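Local coordinates for protein glycoside Hydrolase (Bacteroides uniformis, PDB 5T99) that probably cleaves galactosidic linkages as a family 2 glycoside hydrolase of an agarose-degrading pathway, and holds the galactose-like compound d-galacto-isofagomine in its pocket, at residues Thr205-Ala210 with Thr272-Gly277; Ala199-Glu204 with His221-Ala226; Asn171-Val176 with Ser353-Asp358; Ile252-Pro257 with Tyr266-Lys271. All blocks are in the same frame, centred on the assembly; numbering follows the deposited sequence.

Interaction 1: Thr205-Ala210 with Thr272-Gly277; sequences TTVKNA and TEIYDG
Val207 and Ile274 look at each other across two strands, 205-209 and 272-276, that belong to different sheets. The strand axes come within 10.0 Å and their N-to-C directions differ by 39° (signed crossing angle -39°). This spacing and modest twist are those of two sheets packed face to face with their strands roughly aligned, as in the immunoglobulin-like beta sandwiches of family 2 glycoside hydrolases. Because every second residue of a strand faces the same way, Thr205 and Val207 on one side and Thr272 and Ile274 on the other direct their side chains into the gap.

The closest approach is tip to tip, with CG2 of Val207 lying 3.9 Å from CD1 of Ile274. In Ile274 the CG1 branch stands opposite the carbonyl carbon (chi1 -54°), and a further bend at chi2 (-59°) carries CD1 across to the facing sheet. The same methyl also nears CG2 of Thr205, at 4.3 Å. Farther back along the strands the two threonines meet through their methyls, Thr205 CG2 and Thr272 CG2 being 4.2 Å apart. Threonine suits this buried place because it offers a methyl to the interface and a hydroxyl to a polar neighbour; OG1 of Thr272 is hydrogen-bonded to His221.

Strand 198-209 runs between strands 180-194 and 245-255, whereas strand 268-276 lies between 215-224 and 279-288. Val180 packs on Val207, and Ile182 and Ile219 flank Ile274, so apolar side chains from both sheets continue the sandwich core around the contact.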
# COMPACT_ATOMS: atom_id res chain seq x y z
N THR A 205 -28.05 2.80 7.95
CA THR A 205 -28.42 2.68 6.54
C THR A 205 -28.91 4.04 6.03
O THR A 205 -29.73 4.69 6.68
CB THR A 205 -29.53 1.62 6.34
OG1 THR A 205 -29.18 0.43 7.06
CG2 THR A 205 -29.72 1.27 4.88
N THR A 206 -28.40 4.45 4.87
CA THR A 206 -28.85 5.64 4.16
C THR A 206 -29.64 5.18 2.94
O THR A 206 -29.17 4.33 2.17
CB THR A 206 -27.65 6.51 3.70
OG1 THR A 206 -26.83 6.86 4.83
CG2 THR A 206 -28.12 7.80 3.01
N VAL A 207 -30.83 5.74 2.76
CA VAL A 207 -31.68 5.39 1.62
C VAL A 207 -32.12 6.66 0.91
O VAL A 207 -32.55 7.62 1.56
CB VAL A 207 -32.92 4.56 2.04
CG1 VAL A 207 -33.77 4.22 0.82
CG2 VAL A 207 -32.50 3.30 2.78
N LYS A 208 -31.99 6.65 -0.42
CA LYS A 208 -32.41 7.76 -1.27
C LYS A 208 -33.72 7.38 -1.96
O LYS A 208 -33.85 6.27 -2.49
CB LYS A 208 -31.32 8.04 -2.32
CG LYS A 208 -31.55 9.27 -3.19
CD LYS A 208 -31.33 10.56 -2.40
CE LYS A 208 -31.48 11.80 -3.27
NZ LYS A 208 -32.88 11.94 -3.77
N ASN A 209 -34.68 8.31 -1.93
CA ASN A 209 -35.98 8.14 -2.59
C ASN A 209 -36.05 9.07 -3.80
O ASN A 209 -36.42 10.25 -3.68
CB ASN A 209 -37.12 8.45 -1.61
CG ASN A 209 -38.50 8.22 -2.21
OD1 ASN A 209 -38.64 7.85 -3.37
ND2 ASN A 209 -39.54 8.43 -1.40
N ALA A 210 -35.70 8.53 -4.97
CA ALA A 210 -35.76 9.28 -6.23
C ALA A 210 -37.13 9.18 -6.93
O ALA A 210 -37.23 9.62 -8.07
CB ALA A 210 -34.65 8.82 -7.17
N THR A 272 -27.20 -5.94 2.56
CA THR A 272 -28.32 -5.07 2.92
C THR A 272 -29.29 -4.98 1.74
O THR A 272 -28.90 -4.56 0.65
CB THR A 272 -27.82 -3.66 3.34
OG1 THR A 272 -26.99 -3.76 4.50
CG2 THR A 272 -28.99 -2.72 3.65
N GLU A 273 -30.54 -5.35 1.99
CA GLU A 273 -31.60 -5.37 0.97
C GLU A 273 -32.64 -4.32 1.35
O GLU A 273 -33.02 -4.23 2.52
CB GLU A 273 -32.23 -6.77 0.87
CG GLU A 273 -31.32 -7.77 0.16
CD GLU A 273 -31.68 -9.23 0.37
OE1 GLU A 273 -32.30 -9.59 1.39
OE2 GLU A 273 -31.32 -10.06 -0.50
N ILE A 274 -33.04 -3.51 0.38
CA ILE A 274 -34.11 -2.53 0.57
C ILE A 274 -35.39 -3.05 -0.07
O ILE A 274 -35.35 -3.58 -1.19
CB ILE A 274 -33.73 -1.18 -0.07
CG1 ILE A 274 -32.37 -0.70 0.46
CG2 ILE A 274 -34.82 -0.14 0.18
CD1 ILE A 274 -32.30 -0.51 1.96
N TYR A 275 -36.52 -2.89 0.63
CA TYR A 275 -37.83 -3.30 0.09
C TYR A 275 -38.83 -2.18 0.10
O TYR A 275 -38.89 -1.40 1.06
CB TYR A 275 -38.42 -4.49 0.84
CG TYR A 275 -37.59 -5.73 0.75
CD1 TYR A 275 -37.82 -6.68 -0.25
CD2 TYR A 275 -36.55 -5.95 1.64
CE1 TYR A 275 -37.04 -7.82 -0.34
CE2 TYR A 275 -35.77 -7.08 1.56
CZ TYR A 275 -36.00 -8.00 0.58
OH TYR A 275 -35.20 -9.12 0.52
N ASP A 276 -39.61 -2.12 -0.98
CA ASP A 276 -40.78 -1.25 -1.10
C ASP A 276 -41.98 -2.20 -1.13
O ASP A 276 -42.27 -2.81 -2.17
CB ASP A 276 -40.70 -0.40 -2.37
CG ASP A 276 -41.79 0.66 -2.47
OD1 ASP A 276 -42.62 0.77 -1.54
OD2 ASP A 276 -41.80 1.40 -3.48
N GLY A 277 -42.64 -2.34 0.01
CA GLY A 277 -43.62 -3.41 0.22
C GLY A 277 -42.98 -4.78 -0.03
O GLY A 277 -41.91 -5.09 0.50

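Interaction 2: Ala199-Glu204 with His221-Ala226; sequences AVVQIE and HSIINA. With EDO (1,2-ethanediol), chain K.
Ile203 lays its branched side chain over one face of the His221 imidazole, inside the beta sandwich that family 2 glycoside hydrolases carry ahead of their catalytic barrel. The two side chains approach from opposite sheets. CG2 of Ile203 sits 3.8 Å from the centroid of the His221 ring and 29° off its normal, a CH-pi contact. It settles over the CE1-NE2 side, and CD1 lies on the same face toward CG and CD2, 3.9 Å from CG of His221. The first torsion of Ile203 (chi1 -58°) turns both branches toward the imidazole, and the extended chi2 (166°) carries CD1 out over the CG side of the ring.

Histidine suits this buried spot because its flat face accepts methyls while its nitrogens, lying at the edge, serve polar partners. ND1 is hydrogen-bonded to Thr272 on the adjoining strand, and a water lies in the ring plane near NE2. Both nitrogens are therefore engaged, which probably fixes the ring's rotation. A leucine here would probably leave the Thr272 hydroxyl and this water without their imidazole partner, and rob the Ile203 methyls of a flat face to lie on.

Further along the strands, Val201 and Ile223 repeat the meeting of sheets in purely apolar form, with Val201 CG1 4.3 Å from Ile223 CD1. The water that meets NE2 of His221 at 3.2 Å is also hydrogen-bonded to the backbone O of Ile203, at 2.9 Å.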
# COMPACT_ATOMS: atom_id res chain seq x y z
N ALA A 199 -20.60 -9.80 20.61
CA ALA A 199 -20.37 -8.51 19.98
C ALA A 199 -21.71 -7.96 19.56
O ALA A 199 -22.65 -8.71 19.28
CB ALA A 199 -19.46 -8.66 18.77
N VAL A 200 -21.80 -6.63 19.52
CA VAL A 200 -22.97 -5.93 19.01
C VAL A 200 -22.53 -5.22 17.75
O VAL A 200 -21.54 -4.49 17.77
CB VAL A 200 -23.52 -4.92 20.03
CG1 VAL A 200 -24.70 -4.15 19.46
CG2 VAL A 200 -23.92 -5.63 21.31
N VAL A 201 -23.26 -5.47 16.65
CA VAL A 201 -23.00 -4.85 15.36
C VAL A 201 -24.07 -3.79 15.14
O VAL A 201 -25.25 -4.12 15.05
CB VAL A 201 -23.07 -5.88 14.23
CG1 VAL A 201 -22.91 -5.20 12.87
CG2 VAL A 201 -22.00 -6.96 14.41
N GLN A 202 -23.65 -2.54 15.06
CA GLN A 202 -24.55 -1.41 14.86
C GLN A 202 -24.41 -0.97 13.41
O GLN A 202 -23.30 -0.88 12.90
CB GLN A 202 -24.16 -0.27 15.83
CG GLN A 202 -24.95 1.03 15.67
CD GLN A 202 -24.47 2.12 16.61
OE1 GLN A 202 -23.99 3.18 16.18
NE2 GLN A 202 -24.60 1.89 17.89
N ILE A 203 -25.54 -0.72 12.76
CA ILE A 203 -25.56 -0.44 11.31
C ILE A 203 -26.44 0.76 11.00
O ILE A 203 -27.63 0.77 11.32
CB ILE A 203 -26.07 -1.65 10.50
CG1 ILE A 203 -25.20 -2.90 10.77
CG2 ILE A 203 -26.10 -1.33 9.01
CD1 ILE A 203 -25.81 -4.20 10.29
N GLU A 204 -25.84 1.77 10.36
CA GLU A 204 -26.56 2.92 9.86
C GLU A 204 -26.78 2.76 8.36
O GLU A 204 -25.82 2.63 7.62
CB GLU A 204 -25.79 4.22 10.10
CG GLU A 204 -26.60 5.47 9.78
CD GLU A 204 -25.73 6.71 9.67
OE1 GLU A 204 -25.68 7.47 10.64
OE2 GLU A 204 -25.09 6.88 8.62
N HIS A 221 -30.87 -6.66 6.81
CA HIS A 221 -29.43 -6.90 6.94
C HIS A 221 -29.14 -8.37 7.18
O HIS A 221 -29.48 -8.89 8.24
CB HIS A 221 -28.86 -6.11 8.12
CG HIS A 221 -28.97 -4.63 7.97
ND1 HIS A 221 -28.41 -3.96 6.91
CD2 HIS A 221 -29.54 -3.70 8.76
CE1 HIS A 221 -28.65 -2.66 7.04
NE2 HIS A 221 -29.34 -2.48 8.16
N SER A 222 -28.50 -9.02 6.21
CA SER A 222 -27.99 -10.38 6.37
C SER A 222 -26.47 -10.37 6.64
O SER A 222 -25.68 -9.90 5.79
CB SER A 222 -28.29 -11.23 5.14
OG SER A 222 -29.69 -11.34 4.95
N ILE A 223 -26.08 -10.86 7.82
CA ILE A 223 -24.69 -10.95 8.21
C ILE A 223 -24.19 -12.34 7.87
O ILE A 223 -24.70 -13.33 8.38
CB ILE A 223 -24.49 -10.65 9.70
CG1 ILE A 223 -24.81 -9.16 9.94
CG2 ILE A 223 -23.05 -10.95 10.12
CD1 ILE A 223 -24.85 -8.75 11.39
N ILE A 224 -23.19 -12.39 7.00
CA ILE A 224 -22.77 -13.63 6.36
C ILE A 224 -21.34 -13.93 6.81
O ILE A 224 -20.46 -13.05 6.79
CB ILE A 224 -22.84 -13.50 4.83
CG1 ILE A 224 -24.29 -13.21 4.39
CG2 ILE A 224 -22.29 -14.74 4.15
CD1 ILE A 224 -24.39 -12.74 2.95
N ASN A 225 -21.12 -15.18 7.21
CA ASN A 225 -19.82 -15.63 7.70
C ASN A 225 -18.86 -15.98 6.56
O ASN A 225 -19.23 -15.88 5.38
CB ASN A 225 -19.96 -16.76 8.77
CG ASN A 225 -20.37 -18.12 8.20
OD1 ASN A 225 -20.38 -18.35 6.99
ND2 ASN A 225 -20.71 -19.02 9.09
N ALA A 226 -17.65 -16.36 6.93
CA ALA A 226 -16.59 -16.74 6.00
C ALA A 226 -16.93 -17.91 5.08
O ALA A 226 -16.37 -17.97 3.99
CB ALA A 226 -15.31 -17.04 6.76
C1 EDO K . -23.82 9.81 9.79
O1 EDO K . -24.85 10.14 10.73
C2 EDO K . -22.46 10.35 10.20
O2 EDO K . -21.79 10.96 9.08
O HOH W 1 -29.99 0.26 9.63

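Interaction 3: Asn171-Val176 with Ser353-Asp358; sequences NVWLRV and SPEFLD
Asn171 and Glu355 join the N-terminal sugar-binding domain to the barrel domain, their side chains crossing at a slant, with amide and carboxylate planes nearly perpendicular (82°). Among the polar contacts, one water links the two segments: it accepts from the backbone N of Asn171 at 3.0 Å and is hydrogen-bonded to OE1 of Glu355 at 2.7 Å. The Glu355 chain bends at chi2 (75°), folding its carboxylate toward the strand. OE2 of Glu355 also lies loosely at the edge of the Trp173 indole, near its plane, 4.2 Å from CZ2, while the indole NE1 is bonded to Asp108.

Within the helix, Ser353 is the N-cap, its OG accepting from Phe356 N at 3.1 Å. Proline and glutamate suit the first turn that follows, and the helix start would be expected to steady a carboxylate there. An alanine in place of Glu355 would probably leave the bridging water without its carboxylate acceptor and Asn171 without its acidic neighbour on the helix.

Strand 172-177 pairs with strands 28-29 and 102-107 in the sugar-binding domain; helix 354-363 packs against helices 327-339 and 388-403 of the barrel.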
# COMPACT_ATOMS: atom_id res chain seq x y z
N ASN A 171 -9.95 1.54 -10.30
CA ASN A 171 -11.10 0.95 -10.97
C ASN A 171 -12.24 1.95 -11.17
O ASN A 171 -12.33 2.97 -10.48
CB ASN A 171 -11.63 -0.26 -10.19
CG ASN A 171 -10.61 -1.39 -10.08
OD1 ASN A 171 -10.31 -1.84 -8.97
ND2 ASN A 171 -10.09 -1.84 -11.20
N VAL A 172 -13.08 1.63 -12.15
CA VAL A 172 -14.25 2.43 -12.49
C VAL A 172 -15.46 1.50 -12.40
O VAL A 172 -15.36 0.33 -12.77
CB VAL A 172 -14.11 3.03 -13.91
CG1 VAL A 172 -15.32 3.88 -14.26
CG2 VAL A 172 -12.84 3.87 -14.01
N TRP A 173 -16.58 2.02 -11.91
CA TRP A 173 -17.76 1.19 -11.61
C TRP A 173 -19.04 1.76 -12.23
O TRP A 173 -19.27 2.96 -12.19
CB TRP A 173 -17.93 1.06 -10.09
CG TRP A 173 -16.73 0.50 -9.44
CD1 TRP A 173 -15.71 1.20 -8.88
CD2 TRP A 173 -16.37 -0.88 -9.34
NE1 TRP A 173 -14.75 0.35 -8.41
CE2 TRP A 173 -15.12 -0.94 -8.68
CE3 TRP A 173 -16.98 -2.08 -9.74
CZ2 TRP A 173 -14.47 -2.15 -8.40
CZ3 TRP A 173 -16.33 -3.29 -9.47
CH2 TRP A 173 -15.09 -3.31 -8.80
N LEU A 174 -19.84 0.87 -12.81
CA LEU A 174 -21.18 1.20 -13.28
C LEU A 174 -22.18 0.76 -12.22
O LEU A 174 -22.14 -0.38 -11.77
CB LEU A 174 -21.46 0.49 -14.60
CG LEU A 174 -22.89 0.54 -15.15
CD1 LEU A 174 -23.22 1.94 -15.65
CD2 LEU A 174 -23.06 -0.51 -16.26
N ARG A 175 -23.08 1.67 -11.83
CA ARG A 175 -24.09 1.40 -10.81
C ARG A 175 -25.46 1.70 -11.41
O ARG A 175 -25.75 2.85 -11.76
CB ARG A 175 -23.84 2.24 -9.56
CG ARG A 175 -22.66 1.74 -8.73
CD ARG A 175 -21.99 2.82 -7.90
NE ARG A 175 -20.64 2.43 -7.49
CZ ARG A 175 -19.71 3.25 -6.98
NH1 ARG A 175 -19.96 4.55 -6.77
NH2 ARG A 175 -18.51 2.75 -6.65
N VAL A 176 -26.27 0.66 -11.54
CA VAL A 176 -27.61 0.78 -12.09
C VAL A 176 -28.55 0.44 -10.95
O VAL A 176 -28.55 -0.69 -10.46
CB VAL A 176 -27.81 -0.18 -13.28
CG1 VAL A 176 -29.26 -0.16 -13.77
CG2 VAL A 176 -26.86 0.18 -14.41
N SER A 353 -5.84 2.79 -2.46
CA SER A 353 -6.97 2.23 -3.20
C SER A 353 -7.84 1.44 -2.22
O SER A 353 -7.34 0.99 -1.18
CB SER A 353 -6.46 1.30 -4.28
OG SER A 353 -5.80 0.21 -3.68
N PRO A 354 -9.13 1.28 -2.52
CA PRO A 354 -9.95 0.38 -1.69
C PRO A 354 -9.38 -1.04 -1.61
O PRO A 354 -9.38 -1.65 -0.54
CB PRO A 354 -11.31 0.38 -2.38
CG PRO A 354 -11.35 1.68 -3.14
CD PRO A 354 -9.94 1.92 -3.57
N GLU A 355 -8.86 -1.53 -2.74
CA GLU A 355 -8.33 -2.90 -2.84
C GLU A 355 -7.19 -3.10 -1.85
O GLU A 355 -7.11 -4.15 -1.18
CB GLU A 355 -7.87 -3.22 -4.27
CG GLU A 355 -9.02 -3.45 -5.27
CD GLU A 355 -9.71 -2.18 -5.72
OE1 GLU A 355 -9.11 -1.07 -5.60
OE2 GLU A 355 -10.88 -2.27 -6.18
N PHE A 356 -6.32 -2.10 -1.75
CA PHE A 356 -5.21 -2.17 -0.81
C PHE A 356 -5.73 -2.38 0.62
O PHE A 356 -5.21 -3.21 1.35
CB PHE A 356 -4.36 -0.90 -0.90
CG PHE A 356 -3.20 -0.88 0.06
CD1 PHE A 356 -2.01 -1.49 -0.27
CD2 PHE A 356 -3.32 -0.26 1.30
CE1 PHE A 356 -0.94 -1.50 0.61
CE2 PHE A 356 -2.25 -0.24 2.19
CZ PHE A 356 -1.06 -0.89 1.85
N LEU A 357 -6.77 -1.63 1.00
CA LEU A 357 -7.38 -1.73 2.34
C LEU A 357 -8.13 -3.04 2.54
O LEU A 357 -8.12 -3.57 3.65
CB LEU A 357 -8.29 -0.53 2.64
CG LEU A 357 -7.53 0.80 2.72
CD1 LEU A 357 -8.49 1.96 2.83
CD2 LEU A 357 -6.54 0.83 3.87
N ASP A 358 -8.76 -3.56 1.48
CA ASP A 358 -9.37 -4.89 1.56
C ASP A 358 -8.32 -5.93 1.90
O ASP A 358 -8.59 -6.83 2.69
CB ASP A 358 -10.10 -5.27 0.26
CG ASP A 358 -11.37 -4.48 0.04
OD1 ASP A 358 -11.98 -4.01 1.04
OD2 ASP A 358 -11.77 -4.32 -1.13
O HOH W 2 -9.87 0.84 -7.38

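Interaction 4: Ile252-Pro257 with Tyr266-Lys271; sequences INMLNP and YMYKLK. With EDO (1,2-ethanediol), chain D; EDO (1,2-ethanediol), chain E.
The ring of Tyr268 is approached obliquely by the methyl of Met254 from the facing sheet, while CE2 of Tyr266, two residues earlier in its own segment, stands 3.7 Å above the plane over the centre of one face. The methionine methyl CE comes to 3.5 Å from CE1 of Tyr268. Successive bends at chi2 (-73°) and chi3 (-79°) fold the Met254 chain back on itself and bring CE round to the ring. A flexible, unbranched methionine suits a place where one methyl must fit between an aromatic ring and aliphatic neighbours; here Val201 and Ile223 also touch it.

The phenol oxygen lies beside the turn that follows strand 252-255, with OH of Tyr268 3.9 Å from CA of Pro257. That OH is hydrogen-bonded to Asn258, so the tyrosine offers its ring to the core and its hydroxyl to the turn. Beside Met254, a 1,2-ethanediol molecule, probably from the crystallisation liquor, grips the backbone of Leu255 twice: N donates to its O2 at 3.0 Å, and O accepts from its O1 at 2.7 Å.

Strand 245-255 is an outermost strand of the three-stranded sheet, beside 198-209. Strand 268-276 runs between 215-224 and 279-288 in the other sheet of the sandwich, and Ile290, in a loop, packs on Tyr268.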
# COMPACT_ATOMS: atom_id res chain seq x y z
N ILE A 252 -27.64 -5.45 16.24
CA ILE A 252 -27.93 -6.86 16.41
C ILE A 252 -26.78 -7.51 17.17
O ILE A 252 -25.61 -7.14 16.98
CB ILE A 252 -28.17 -7.55 15.05
CG1 ILE A 252 -28.60 -9.01 15.24
CG2 ILE A 252 -26.95 -7.45 14.15
CD1 ILE A 252 -29.16 -9.67 14.00
N ASN A 253 -27.13 -8.45 18.05
CA ASN A 253 -26.16 -9.23 18.82
C ASN A 253 -25.58 -10.35 17.94
O ASN A 253 -26.32 -10.98 17.17
CB ASN A 253 -26.82 -9.88 20.05
CG ASN A 253 -27.31 -8.87 21.08
OD1 ASN A 253 -26.79 -7.76 21.22
ND2 ASN A 253 -28.34 -9.27 21.82
N MET A 254 -24.28 -10.56 18.05
CA MET A 254 -23.58 -11.72 17.49
C MET A 254 -22.98 -12.45 18.68
O MET A 254 -22.04 -11.96 19.30
CB MET A 254 -22.45 -11.27 16.56
CG MET A 254 -22.87 -10.42 15.37
SD MET A 254 -23.72 -11.42 14.16
CE MET A 254 -22.34 -12.21 13.35
N LEU A 255 -23.55 -13.61 19.02
CA LEU A 255 -22.99 -14.43 20.10
C LEU A 255 -21.78 -15.22 19.60
O LEU A 255 -21.72 -15.61 18.43
CB LEU A 255 -24.06 -15.36 20.69
CG LEU A 255 -25.38 -14.71 21.16
CD1 LEU A 255 -26.26 -15.74 21.85
CD2 LEU A 255 -25.15 -13.51 22.08
N ASN A 256 -20.81 -15.43 20.49
CA ASN A 256 -19.57 -16.16 20.17
C ASN A 256 -18.93 -15.71 18.85
O ASN A 256 -18.63 -16.53 17.98
CB ASN A 256 -19.85 -17.66 20.15
CG ASN A 256 -20.45 -18.13 21.45
OD1 ASN A 256 -21.60 -18.59 21.48
ND2 ASN A 256 -19.70 -18.01 22.53
N PRO A 257 -18.74 -14.38 18.69
CA PRO A 257 -18.27 -13.84 17.42
C PRO A 257 -16.85 -14.29 17.06
O PRO A 257 -16.05 -14.59 17.95
CB PRO A 257 -18.29 -12.33 17.67
CG PRO A 257 -18.02 -12.22 19.14
CD PRO A 257 -18.83 -13.33 19.72
N TYR A 266 -10.49 -12.45 10.68
CA TYR A 266 -11.75 -12.98 10.23
C TYR A 266 -12.68 -11.83 9.78
O TYR A 266 -12.87 -10.87 10.51
CB TYR A 266 -12.40 -13.78 11.36
CG TYR A 266 -13.58 -14.58 10.91
CD1 TYR A 266 -13.47 -15.95 10.67
CD2 TYR A 266 -14.84 -13.97 10.73
CE1 TYR A 266 -14.56 -16.71 10.27
CE2 TYR A 266 -15.94 -14.70 10.34
CZ TYR A 266 -15.80 -16.07 10.10
OH TYR A 266 -16.91 -16.80 9.70
N MET A 267 -13.24 -11.99 8.59
CA MET A 267 -14.10 -10.99 7.96
C MET A 267 -15.50 -11.53 7.81
O MET A 267 -15.69 -12.70 7.47
CB MET A 267 -13.57 -10.66 6.56
CG MET A 267 -12.22 -9.93 6.55
SD MET A 267 -12.32 -8.35 7.40
CE MET A 267 -13.30 -7.40 6.24
N TYR A 268 -16.47 -10.67 8.08
CA TYR A 268 -17.88 -10.95 7.82
C TYR A 268 -18.26 -10.17 6.59
O TYR A 268 -17.56 -9.25 6.19
CB TYR A 268 -18.75 -10.51 9.01
CG TYR A 268 -18.71 -11.43 10.21
CD1 TYR A 268 -19.60 -12.48 10.34
CD2 TYR A 268 -17.77 -11.24 11.21
CE1 TYR A 268 -19.57 -13.33 11.45
CE2 TYR A 268 -17.72 -12.08 12.33
CZ TYR A 268 -18.63 -13.12 12.45
OH TYR A 268 -18.59 -13.94 13.55
N LYS A 269 -19.38 -10.55 5.99
CA LYS A 269 -19.99 -9.83 4.87
C LYS A 269 -21.44 -9.44 5.23
O LYS A 269 -22.23 -10.29 5.65
CB LYS A 269 -19.97 -10.71 3.63
CG LYS A 269 -20.53 -10.07 2.36
CD LYS A 269 -20.42 -10.99 1.15
CE LYS A 269 -18.99 -11.05 0.61
NZ LYS A 269 -18.86 -12.00 -0.53
N LEU A 270 -21.76 -8.15 5.06
CA LEU A 270 -23.10 -7.63 5.29
C LEU A 270 -23.81 -7.46 3.95
O LEU A 270 -23.35 -6.69 3.12
CB LEU A 270 -23.04 -6.26 5.98
CG LEU A 270 -24.34 -5.45 6.07
CD1 LEU A 270 -25.37 -6.20 6.91
CD2 LEU A 270 -24.08 -4.06 6.62
N LYS A 271 -24.94 -8.15 3.78
CA LYS A 271 -25.82 -7.93 2.63
C LYS A 271 -27.01 -7.13 3.12
O LYS A 271 -27.74 -7.58 4.00
CB LYS A 271 -26.27 -9.28 2.08
CG LYS A 271 -27.25 -9.30 0.90
CD LYS A 271 -27.94 -10.67 0.83
CE LYS A 271 -28.04 -11.23 -0.57
NZ LYS A 271 -28.29 -12.70 -0.56
C1 EDO D . -23.41 -15.66 15.41
O1 EDO D . -22.36 -14.82 15.88
C2 EDO D . -24.79 -15.03 15.61
O2 EDO D . -25.22 -15.07 16.98
C1 EDO E . -21.63 -20.09 17.12
O1 EDO E . -22.09 -19.30 16.01
C2 EDO E . -22.76 -20.27 18.13
O2 EDO E . -23.03 -19.06 18.85

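From the N terminus, residues 171-176 open interaction 3, which closes only at 353-358; the other three contacts are nested within this long loop. Strand 198-209 then opens interactions 2 and 1 in turn. Interaction 2 closes at 221-226, while interaction 1 waits until 272-277, so the two cross. Interaction 4, from 252-257 to 266-271, begins after interaction 2 has closed and nests within interaction 1. Interactions 2 and 4, with centres about 5 Å apart, join the two sheets of one beta sandwich at nearly the same place, and interaction 1 joins them about 17 Å (centre to centre) from interaction 2. Interaction 3 spans the whole sandwich in sequence and ties the sugar-binding domain to the barrel.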